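Long-range contact in putative DNA-binding protein (Bacteroides fragilis, PDB 3BS3), which probably binds DNA through a helix-turn-helix domain of the XRE family: residues N13-V18 against S41-N46. Residues are numbered along the deposited sequence; the frame is centred on the assembly and turned at random. Where two conformers were deposited one is given.
Sequences NRIKVV and SRWCSN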
loop_
_atom_site.group_PDB
_atom_site.type_symbol
_atom_site.label_atom_id
_atom_site.label_comp_id
_atom_site.label_asym_id
_atom_site.label_seq_id
_atom_site.Cartn_x
_atom_site.Cartn_y
_atom_site.Cartn_z
ATOM N N ASN A 13 8.231 -2.795 2.095
ATOM C CA ASN A 13 7.974 -2.144 3.352
ATOM C C ASN A 13 9.121 -2.351 4.338
ATOM O O ASN A 13 9.923 -3.255 4.168
ATOM C CB ASN A 13 6.630 -2.608 3.932
ATOM C CG ASN A 13 6.707 -3.992 4.562
ATOM O OD1 ASN A 13 7.289 -4.157 5.638
ATOM N ND2 ASN A 13 6.090 -4.986 3.908
ATOM N N ARG A 14 9.144 -1.509 5.360
ATOM C CA ARG A 14 10.184 -1.545 6.400
ATOM C C ARG A 14 9.628 -1.960 7.742
ATOM O O ARG A 14 10.224 -1.666 8.791
ATOM C CB ARG A 14 10.855 -0.161 6.526
ATOM C CG ARG A 14 11.453 0.355 5.263
ATOM C CD ARG A 14 12.217 1.646 5.498
ATOM N NE ARG A 14 13.386 1.443 6.369
ATOM C CZ ARG A 14 13.497 1.929 7.610
ATOM N NH1 ARG A 14 12.503 2.617 8.166
ATOM N NH2 ARG A 14 14.608 1.716 8.313
ATOM N N ILE A 15 8.480 -2.644 7.741
ATOM C CA ILE A 15 7.830 -2.952 9.012
ATOM C C ILE A 15 8.729 -3.775 9.932
ATOM O O ILE A 15 8.769 -3.548 11.135
ATOM C CB ILE A 15 6.440 -3.631 8.790
ATOM C CG1 ILE A 15 5.512 -2.606 8.124
ATOM C CG2 ILE A 15 5.868 -4.108 10.116
ATOM C CD1 ILE A 15 4.234 -3.254 7.556
ATOM N N LYS A 16 9.488 -4.726 9.388
ATOM C CA LYS A 16 10.320 -5.557 10.258
ATOM C C LYS A 16 11.368 -4.712 10.992
ATOM O O LYS A 16 11.593 -4.904 12.190
ATOM C CB LYS A 16 10.993 -6.656 9.444
ATOM C CG LYS A 16 11.673 -7.742 10.298
ATOM C CD LYS A 16 12.414 -8.727 9.400
ATOM C CE LYS A 16 13.601 -8.051 8.708
ATOM N NZ LYS A 16 14.832 -7.933 9.576
ATOM N N VAL A 17 11.995 -3.776 10.275
ATOM C CA VAL A 17 13.053 -2.962 10.881
ATOM C C VAL A 17 12.443 -2.047 11.935
ATOM O O VAL A 17 12.968 -1.924 13.054
ATOM C CB VAL A 17 13.807 -2.133 9.823
ATOM C CG1 VAL A 17 14.760 -1.135 10.499
ATOM C CG2 VAL A 17 14.582 -3.089 8.908
ATOM N N VAL A 18 11.341 -1.406 11.582
ATOM C CA VAL A 18 10.717 -0.452 12.512
ATOM C C VAL A 18 10.169 -1.164 13.762
ATOM O O VAL A 18 10.293 -0.639 14.869
ATOM C CB VAL A 18 9.700 0.466 11.832
ATOM C CG1 VAL A 18 9.048 1.403 12.881
ATOM C CG2 VAL A 18 10.385 1.276 10.708
ATOM N N SER A 41 3.592 -11.416 9.737
ATOM C CA SER A 41 4.889 -12.024 9.454
ATOM C C SER A 41 5.204 -11.942 7.960
ATOM O O SER A 41 6.352 -11.699 7.582
ATOM C CB SER A 41 4.965 -13.478 9.955
ATOM O OG SER A 41 4.240 -14.366 9.121
ATOM N N ARG A 42 4.185 -12.137 7.124
ATOM C CA ARG A 42 4.360 -12.062 5.671
ATOM C C ARG A 42 4.645 -10.626 5.209
ATOM O O ARG A 42 5.424 -10.414 4.278
ATOM C CB ARG A 42 3.159 -12.646 4.947
ATOM C CG ARG A 42 3.136 -14.194 5.028
ATOM C CD ARG A 42 1.893 -14.756 4.402
ATOM N NE ARG A 42 1.813 -14.462 2.971
ATOM C CZ ARG A 42 2.446 -15.140 2.011
ATOM N NH1 ARG A 42 3.230 -16.171 2.295
ATOM N NH2 ARG A 42 2.291 -14.779 0.745
ATOM N N TRP A 43 4.028 -9.650 5.852
ATOM C CA TRP A 43 4.424 -8.264 5.590
ATOM C C TRP A 43 5.886 -8.067 6.006
ATOM O O TRP A 43 6.675 -7.449 5.272
ATOM C CB TRP A 43 3.571 -7.267 6.379
ATOM C CG TRP A 43 2.133 -7.244 6.004
ATOM C CD1 TRP A 43 1.549 -7.881 4.948
ATOM C CD2 TRP A 43 1.096 -6.539 6.676
ATOM N NE1 TRP A 43 0.195 -7.625 4.923
ATOM C CE2 TRP A 43 -0.106 -6.801 5.977
ATOM C CE3 TRP A 43 1.066 -5.704 7.806
ATOM C CZ2 TRP A 43 -1.343 -6.268 6.374
ATOM C CZ3 TRP A 43 -0.172 -5.161 8.203
ATOM C CH2 TRP A 43 -1.355 -5.459 7.484
ATOM N N CYS A 44 6.259 -8.600 7.178
ATOM C CA CYS A 44 7.619 -8.351 7.706
ATOM C C CYS A 44 8.680 -8.913 6.767
ATOM O O CYS A 44 9.742 -8.298 6.552
ATOM C CB CYS A 44 7.793 -8.937 9.102
ATOM S SG CYS A 44 7.034 -7.854 10.256
ATOM N N SER A 45 8.408 -10.100 6.217
ATOM C CA SER A 45 9.336 -10.740 5.301
ATOM C C SER A 45 9.196 -10.219 3.867
ATOM O O SER A 45 9.893 -10.670 2.964
ATOM C CB SER A 45 9.113 -12.250 5.324
ATOM O OG SER A 45 7.843 -12.552 4.780
ATOM N N ASN A 46 8.276 -9.275 3.666
ATOM C CA ASN A 46 7.981 -8.737 2.326
ATOM C C ASN A 46 7.499 -9.789 1.317
ATOM O O ASN A 46 7.715 -9.655 0.089
ATOM C CB ASN A 46 9.161 -7.917 1.763
ATOM C CG ASN A 46 9.164 -6.498 2.295
ATOM O OD1 ASN A 46 8.342 -5.674 1.897
ATOM N ND2 ASN A 46 10.086 -6.211 3.207
HETATM O O HOH W 1 9.538 -5.533 6.556
#
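In this XRE-type helix-turn-helix domain, two asparagines, one just before helix 15-21 and one just after helix 37-44, join the two helix ends. Asn46, with positive phi (60°) in a Schellman motif, uses its amide to pair with the backbone of Asn13. Asn13 N reaches a lone pair of Asn46 OD1 at 2.9 Å, almost straight at 178°, while Asn46 ND2 donates to Asn13 O at 3.1 Å. The Asn13 side chain, with CG between N and the carbonyl carbon (chi1 77°), runs past that of Asn46 in the opposite direction. Its ND2 donates to Trp43 O at 2.9 Å; Asn46 N donates to the same oxygen from the opposite face of its plane. Asn13 OD1 accepts from Ile15 N at 2.9 Å, closing an Asx turn. One water joins Lys16 N to Cys44 O and Asn13 OD1. Ile15 CG2 lies 3.9 Å from Cys44 SG, and Ile15 CD1 meets Trp43 CE3 obliquely at 4.0 Å. Gln49 hydrogen-bonds both asparagines, OE1 accepting from Asn13 ND2 and NE2 donating to Asn46 OD1, and Leu52 of the second subunit packs on Asn13. Ile15 packs on Leu29 of helix 26-33 and Leu55 of helix 52-62, Trp43 on Met33 of the former and Met54 and Val58 of the latter.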